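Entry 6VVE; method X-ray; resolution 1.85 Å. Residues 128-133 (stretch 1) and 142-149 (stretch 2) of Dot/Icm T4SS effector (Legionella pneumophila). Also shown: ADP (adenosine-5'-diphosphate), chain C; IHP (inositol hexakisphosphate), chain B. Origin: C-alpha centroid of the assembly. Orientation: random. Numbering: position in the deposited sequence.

Stretch 1 (128-133) FVLGLW
Stretch 2, residues 142-149: YFYMPKIN

How are the two backbones paired? They run antiparallel, their end-to-end directions 165° apart, with W133 facing F143 (CA to CA 4.3 Å) and G131 beside M145 (CA to CA 4.4 Å). Both chains are extended: L132 (phi/psi -139/148) forms a hydrogen-bonded pair with Y144 (-84/144), L132 N donating to Y144 O at 3.1 Å and Y144 N to L132 O at 2.9 Å. Next to it, W133 and F143 form a non-hydrogen-bonded pair, where W133 CA lies 3.4 Å from Y142 O.

Why does glycine suit position 131? Its backbone, at -170/-166, lies close against the F143 ring and the Y144 carbonyl, with G131 C 3.2 Å from F143 CZ and G131 CA 3.1 Å from Y144 O. A CB here would point toward stretch 2 and stand 2.0 Å from Y144 O and 2.8 Å from F143 CE2, so the Y144 carbonyl and the phenyl ring together take the space a side chain would need.

How do the aromatic side chains fit? W133 (chi1 m, chi2 98°) and F143 (chi1 t, chi2 77°) share one sheet face. F143 CB sits over the indole six-membered ring, 3.6 Å from its centroid, while the phenyl edge meets the five-membered ring's face, centroids 4.6 Å apart and planes at 57°. L132 (m, t) and Y144 (m, chi2 -28°) occupy the other face.

What fills the far end, near the nucleotide? V129 (chi1 t) is a compact, buried bump: V129 CG1 lies 4.0 Å from M145 SE of selenomethionine and 4.2 Å from P146 CD, and V129 CG2 packs 4.0 Å from I148 CG2 (I148 p, t). Beside this apolar cluster lies adenine: ADP N6 donates to P146 O at 3.1 Å, and I148 N to ADP N1 at 3.2 Å. The stretches bury 511 Å² between them.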

ATOM      1  N   PHE A 128      -4.724   2.751   1.498  1.00 11.10           N
ATOM      2  CA  PHE A 128      -3.465   2.379   2.124  1.00 14.01           C
ATOM      3  C   PHE A 128      -3.266   3.212   3.382  1.00 15.03           C
ATOM      4  O   PHE A 128      -3.559   4.411   3.400  1.00 13.75           O
ATOM      5  CB  PHE A 128      -2.291   2.585   1.160  1.00 14.06           C
ATOM      6  CG  PHE A 128      -2.470   1.899  -0.164  1.00 13.50           C
ATOM      7  CD1 PHE A 128      -3.183   2.517  -1.187  1.00 12.32           C
ATOM      8  CD2 PHE A 128      -1.948   0.637  -0.388  1.00 13.48           C
ATOM      9  CE1 PHE A 128      -3.361   1.882  -2.407  1.00 11.60           C
ATOM     10  CE2 PHE A 128      -2.125   0.003  -1.604  1.00 16.06           C
ATOM     11  CZ  PHE A 128      -2.836   0.629  -2.616  1.00 14.64           C
ATOM     12  N   VAL A 129      -2.770   2.580   4.439  1.00 16.80           N
ATOM     13  CA  VAL A 129      -2.614   3.232   5.747  1.00 16.56           C
ATOM     14  C   VAL A 129      -1.112   3.463   5.908  1.00 12.96           C
ATOM     15  O   VAL A 129      -0.377   2.653   6.461  1.00 10.47           O
ATOM     16  CB  VAL A 129      -3.200   2.414   6.881  1.00 17.91           C
ATOM     17  CG1 VAL A 129      -2.914   3.091   8.215  1.00 21.76           C
ATOM     18  CG2 VAL A 129      -4.686   2.218   6.686  1.00 16.74           C
ATOM     19  N   LEU A 130      -0.654   4.645   5.486  1.00 11.47           N
ATOM     20  CA  LEU A 130       0.732   5.040   5.694  1.00 11.45           C
ATOM     21  C   LEU A 130       0.844   5.904   6.953  1.00 13.52           C
ATOM     22  O   LEU A 130      -0.158   6.310   7.558  1.00 15.17           O
ATOM     23  CB  LEU A 130       1.272   5.786   4.475  1.00 13.11           C
ATOM     24  CG  LEU A 130       1.494   4.922   3.231  1.00 11.91           C
ATOM     25  CD1 LEU A 130       1.890   5.776   2.026  1.00 13.20           C
ATOM     26  CD2 LEU A 130       2.563   3.874   3.502  1.00 11.91           C
ATOM     27  N   GLY A 131       2.082   6.187   7.339  1.00 12.54           N
ATOM     28  CA  GLY A 131       2.332   6.917   8.566  1.00 11.24           C
ATOM     29  C   GLY A 131       3.784   7.319   8.633  1.00 14.11           C
ATOM     30  O   GLY A 131       4.504   7.246   7.640  1.00 13.82           O
ATOM     31  N   LEU A 132       4.209   7.746   9.823  1.00 15.24           N
ATOM     32  CA  LEU A 132       5.568   8.239  10.007  1.00 16.15           C
ATOM     33  C   LEU A 132       6.142   7.730  11.323  1.00 17.93           C
ATOM     34  O   LEU A 132       5.417   7.530  12.305  1.00 17.04           O
ATOM     35  CB  LEU A 132       5.618   9.772   9.992  1.00 12.89           C
ATOM     36  CG  LEU A 132       5.071  10.445   8.736  1.00 19.20           C
ATOM     37  CD1 LEU A 132       4.977  11.957   8.946  1.00 12.25           C
ATOM     38  CD2 LEU A 132       5.933  10.118   7.532  1.00 15.27           C
ATOM     39  N   TRP A 133       7.458   7.527  11.326  1.00 12.34           N
ATOM     40  CA  TRP A 133       8.179   7.094  12.511  1.00 20.02           C
ATOM     41  C   TRP A 133       8.571   8.325  13.322  1.00 17.28           C
ATOM     42  O   TRP A 133       9.275   9.209  12.818  1.00 14.18           O
ATOM     43  CB  TRP A 133       9.420   6.293  12.124  1.00 13.62           C
ATOM     44  CG  TRP A 133       9.124   4.936  11.584  1.00 13.18           C
ATOM     45  CD1 TRP A 133       9.069   4.569  10.270  1.00 12.25           C
ATOM     46  CD2 TRP A 133       8.841   3.756  12.346  1.00 13.80           C
ATOM     47  NE1 TRP A 133       8.771   3.229  10.171  1.00 12.21           N
ATOM     48  CE2 TRP A 133       8.631   2.706  11.428  1.00 13.17           C
ATOM     49  CE3 TRP A 133       8.749   3.485  13.711  1.00 24.81           C
ATOM     50  CZ2 TRP A 133       8.328   1.410  11.834  1.00 13.67           C
ATOM     51  CZ3 TRP A 133       8.456   2.190  14.112  1.00 25.93           C
ATOM     52  CH2 TRP A 133       8.248   1.172  13.176  1.00 25.92           C
ATOM     53  N   TYR A 142       8.468   5.043  17.412  1.00 23.65           N
ATOM     54  CA  TYR A 142       7.152   4.461  17.193  1.00 17.67           C
ATOM     55  C   TYR A 142       6.546   5.065  15.941  1.00 16.08           C
ATOM     56  O   TYR A 142       6.934   6.152  15.505  1.00 15.65           O
ATOM     57  CB  TYR A 142       6.231   4.688  18.399  1.00 23.04           C
ATOM     58  CG  TYR A 142       6.262   6.094  18.937  1.00 23.10           C
ATOM     59  CD1 TYR A 142       5.491   7.098  18.362  1.00 22.78           C
ATOM     60  CD2 TYR A 142       7.051   6.420  20.029  1.00 20.64           C
ATOM     61  CE1 TYR A 142       5.514   8.388  18.857  1.00 23.82           C
ATOM     62  CE2 TYR A 142       7.075   7.710  20.534  1.00 21.13           C
ATOM     63  CZ  TYR A 142       6.308   8.688  19.945  1.00 25.28           C
ATOM     64  OH  TYR A 142       6.328   9.971  20.448  1.00 20.85           O
ATOM     65  N   PHE A 143       5.574   4.346  15.378  1.00 15.89           N
ATOM     66  CA  PHE A 143       4.998   4.649  14.071  1.00 15.40           C
ATOM     67  C   PHE A 143       3.569   5.139  14.267  1.00 14.53           C
ATOM     68  O   PHE A 143       2.694   4.360  14.656  1.00 16.01           O
ATOM     69  CB  PHE A 143       5.045   3.411  13.174  1.00 15.28           C
ATOM     70  CG  PHE A 143       4.692   3.672  11.737  1.00 17.03           C
ATOM     71  CD1 PHE A 143       5.611   4.264  10.881  1.00 19.96           C
ATOM     72  CD2 PHE A 143       3.453   3.309  11.236  1.00 15.30           C
ATOM     73  CE1 PHE A 143       5.289   4.503   9.556  1.00 19.15           C
ATOM     74  CE2 PHE A 143       3.129   3.545   9.915  1.00 14.63           C
ATOM     75  CZ  PHE A 143       4.044   4.143   9.074  1.00 17.56           C
ATOM     76  N   TYR A 144       3.337   6.424  13.988  1.00 13.77           N
ATOM     77  CA  TYR A 144       1.993   6.981  14.035  1.00 13.93           C
ATOM     78  C   TYR A 144       1.278   6.715  12.714  1.00 17.11           C
ATOM     79  O   TYR A 144       1.889   6.762  11.640  1.00 18.91           O
ATOM     80  CB  TYR A 144       2.024   8.486  14.291  1.00 14.33           C
ATOM     81  CG  TYR A 144       2.127   8.918  15.738  1.00 16.26           C
ATOM     82  CD1 TYR A 144       1.625   8.132  16.769  1.00 16.65           C
ATOM     83  CD2 TYR A 144       2.714  10.132  16.071  1.00 17.83           C
ATOM     84  CE1 TYR A 144       1.712   8.534  18.090  1.00 18.06           C
ATOM     85  CE2 TYR A 144       2.806  10.548  17.393  1.00 20.63           C
ATOM     86  CZ  TYR A 144       2.305   9.743  18.396  1.00 19.40           C
ATOM     87  OH  TYR A 144       2.395  10.155  19.705  1.00 19.97           O
HETATM   88  N   MSE A 145      -0.025   6.460  12.794  1.00 13.23           N
HETATM   89  CA  MSE A 145      -0.849   6.268  11.599  1.00 12.53           C
HETATM   90  C   MSE A 145      -2.330   6.369  11.933  1.00 13.35           C
HETATM   91  O   MSE A 145      -2.716   6.189  13.070  1.00 16.67           O
HETATM   92  CB  MSE A 145      -0.557   4.909  10.957  1.00 20.04           C
HETATM   93  CG  MSE A 145      -0.893   3.735  11.859  1.00 21.99           C
HETATM   94 SE   MSE A 145      -0.413   2.015  11.078  1.00 18.24          SE
HETATM   95  CE  MSE A 145       0.074   1.100  12.744  1.00 18.77           C
ATOM     96  N   PRO A 146      -3.154   6.667  10.928  1.00 14.09           N
ATOM     97  CA  PRO A 146      -4.603   6.712  11.163  1.00 16.83           C
ATOM     98  C   PRO A 146      -5.104   5.378  11.692  1.00 19.98           C
ATOM     99  O   PRO A 146      -4.745   4.309  11.182  1.00 17.07           O
ATOM    100  CB  PRO A 146      -5.190   7.024   9.780  1.00 18.66           C
ATOM    101  CG  PRO A 146      -4.051   7.680   9.013  1.00 15.48           C
ATOM    102  CD  PRO A 146      -2.789   7.036   9.543  1.00 13.50           C
ATOM    103  N   LYS A 147      -5.933   5.445  12.731  1.00 18.60           N
ATOM    104  CA  LYS A 147      -6.584   4.250  13.252  1.00 21.83           C
ATOM    105  C   LYS A 147      -7.832   3.957  12.429  1.00 20.87           C
ATOM    106  O   LYS A 147      -8.700   4.827  12.270  1.00 24.37           O
ATOM    107  CB  LYS A 147      -6.951   4.425  14.725  1.00 27.69           C
ATOM    108  CG  LYS A 147      -7.983   3.418  15.217  1.00 31.95           C
ATOM    109  CD  LYS A 147      -8.100   3.414  16.731  1.00 37.41           C
ATOM    110  CE  LYS A 147      -9.142   2.394  17.204  1.00 42.59           C
ATOM    111  NZ  LYS A 147     -10.534   2.772  16.810  1.00 44.30           N
ATOM    112  N   ILE A 148      -7.926   2.732  11.918  1.00 19.86           N
ATOM    113  CA  ILE A 148      -9.086   2.295  11.152  1.00 25.75           C
ATOM    114  C   ILE A 148      -9.878   1.297  11.987  1.00 28.55           C
ATOM    115  O   ILE A 148      -9.383   0.737  12.972  1.00 24.28           O
ATOM    116  CB  ILE A 148      -8.683   1.684   9.795  1.00 28.52           C
ATOM    117  CG1 ILE A 148      -7.786   0.463  10.002  1.00 30.00           C
ATOM    118  CG2 ILE A 148      -7.968   2.733   8.945  1.00 29.35           C
ATOM    119  CD1 ILE A 148      -7.272  -0.144   8.710  1.00 31.79           C
ATOM    120  N   ASN A 149     -11.133   1.082  11.586  1.00 39.10           N
ATOM    121  CA  ASN A 149     -12.078   0.253  12.330  1.00 36.99           C
ATOM    122  C   ASN A 149     -12.578  -0.864  11.422  1.00 36.38           C
ATOM    123  O   ASN A 149     -13.306  -0.606  10.455  1.00 37.44           O
ATOM    124  CB  ASN A 149     -13.242   1.093  12.848  1.00 41.84           C
ATOM    125  CG  ASN A 149     -12.797   2.158  13.834  1.00 45.47           C
ATOM    126  OD1 ASN A 149     -12.485   1.858  14.991  1.00 51.17           O
ATOM    127  ND2 ASN A 149     -12.776   3.411  13.388  1.00 45.32           N
TER
HETATM  128  PB  ADP C 402       1.353  -7.802  11.035  1.00 42.09           P
HETATM  129  O1B ADP C 402       0.854  -8.437   9.752  1.00 46.20           O
HETATM  130  O2B ADP C 402       0.715  -8.370  12.275  1.00 44.22           O
HETATM  131  O3B ADP C 402       2.862  -7.649  11.118  1.00 40.27           O
HETATM  132  PA  ADP C 402       0.841  -5.251  12.178  1.00 30.41           P
HETATM  133  O1A ADP C 402       1.026  -3.887  11.567  1.00 22.11           O
HETATM  134  O2A ADP C 402       1.823  -5.747  13.205  1.00 25.59           O
HETATM  135  O3A ADP C 402       0.803  -6.284  10.944  1.00 32.42           O
HETATM  136  O5' ADP C 402      -0.626  -5.272  12.818  1.00 27.55           O
HETATM  137  C5' ADP C 402      -1.014  -6.245  13.775  1.00 30.51           C
HETATM  138  C4' ADP C 402      -2.452  -6.019  14.163  1.00 31.90           C
HETATM  139  O4' ADP C 402      -2.648  -4.719  14.755  1.00 30.81           O
HETATM  140  C3' ADP C 402      -3.431  -6.110  12.968  1.00 34.21           C
HETATM  141  O3' ADP C 402      -3.900  -7.408  12.724  1.00 33.35           O
HETATM  142  C2' ADP C 402      -4.563  -5.150  13.390  1.00 35.20           C
HETATM  143  O2' ADP C 402      -5.581  -5.862  14.067  1.00 36.91           O
HETATM  144  C1' ADP C 402      -3.889  -4.139  14.335  1.00 30.07           C
HETATM  145  N9  ADP C 402      -3.667  -2.893  13.574  1.00 24.95           N
HETATM  146  C8  ADP C 402      -2.556  -2.606  12.861  1.00 21.96           C
HETATM  147  N7  ADP C 402      -2.668  -1.389  12.268  1.00 18.47           N
HETATM  148  C5  ADP C 402      -3.869  -0.892  12.608  1.00 19.93           C
HETATM  149  C6  ADP C 402      -4.617   0.348  12.325  1.00 19.64           C
HETATM  150  N6  ADP C 402      -4.069   1.304  11.551  1.00 18.41           N
HETATM  151  N1  ADP C 402      -5.851   0.492  12.870  1.00 24.51           N
HETATM  152  C2  ADP C 402      -6.402  -0.467  13.651  1.00 25.98           C
HETATM  153  N3  ADP C 402      -5.768  -1.617  13.944  1.00 25.77           N
HETATM  154  C4  ADP C 402      -4.526  -1.882  13.467  1.00 23.02           C
HETATM  155  C1  IHP B 401       0.224  14.206  20.517  1.00 24.64           C
HETATM  156  C2  IHP B 401       0.527  14.846  21.882  1.00 28.61           C
HETATM  157  C3  IHP B 401       2.031  14.872  22.165  1.00 26.08           C
HETATM  158  C4  IHP B 401       2.784  15.601  21.045  1.00 28.12           C
HETATM  159  C5  IHP B 401       2.561  14.874  19.704  1.00 22.97           C
HETATM  160  C6  IHP B 401       1.076  14.758  19.365  1.00 22.55           C
HETATM  161  O11 IHP B 401      -1.131  14.455  20.190  1.00 23.18           O
HETATM  162  P1  IHP B 401      -2.195  13.216  20.247  1.00 24.16           P
HETATM  163  O21 IHP B 401      -3.079  13.259  19.025  1.00 21.42           O
HETATM  164  O31 IHP B 401      -1.453  11.902  20.314  1.00 21.95           O
HETATM  165  O41 IHP B 401      -3.058  13.360  21.498  1.00 24.01           O
HETATM  166  O12 IHP B 401      -0.126  14.081  22.866  1.00 37.79           O
HETATM  167  P2  IHP B 401      -1.099  14.852  23.955  1.00 43.36           P
HETATM  168  O22 IHP B 401      -1.275  16.293  23.552  1.00 46.93           O
HETATM  169  O32 IHP B 401      -2.439  14.172  23.976  1.00 47.26           O
HETATM  170  O42 IHP B 401      -0.458  14.780  25.315  1.00 46.54           O
HETATM  171  O13 IHP B 401       2.484  13.549  22.212  1.00 25.84           O
HETATM  172  P3  IHP B 401       3.506  13.063  23.402  1.00 24.91           P
HETATM  173  O23 IHP B 401       3.572  14.121  24.490  1.00 24.95           O
HETATM  174  O33 IHP B 401       2.981  11.756  23.983  1.00 23.35           O
HETATM  175  O43 IHP B 401       4.890  12.829  22.837  1.00 26.03           O
HETATM  176  O14 IHP B 401       4.147  15.631  21.335  1.00 37.42           O
HETATM  177  P4  IHP B 401       4.912  17.087  21.216  1.00 44.96           P
HETATM  178  O24 IHP B 401       4.313  18.067  22.190  1.00 48.19           O
HETATM  179  O34 IHP B 401       4.718  17.628  19.809  1.00 49.68           O
HETATM  180  O44 IHP B 401       6.382  16.915  21.509  1.00 48.14           O
HETATM  181  O15 IHP B 401       3.194  15.585  18.686  1.00 23.75           O
HETATM  182  P5  IHP B 401       4.502  14.925  17.952  1.00 24.01           P
HETATM  183  O25 IHP B 401       5.460  16.028  17.551  1.00 21.69           O
HETATM  184  O35 IHP B 401       5.205  13.976  18.886  1.00 21.55           O
HETATM  185  O45 IHP B 401       4.040  14.171  16.724  1.00 22.94           O
HETATM  186  O16 IHP B 401       0.930  13.880  18.268  1.00 24.86           O
HETATM  187  P6  IHP B 401       0.449  14.482  16.811  1.00 24.64           P
HETATM  188  O26 IHP B 401      -0.700  13.658  16.271  1.00 23.73           O
HETATM  189  O36 IHP B 401       0.011  15.917  16.967  1.00 21.17           O
HETATM  190  O46 IHP B 401       1.626  14.417  15.859  1.00 23.47           O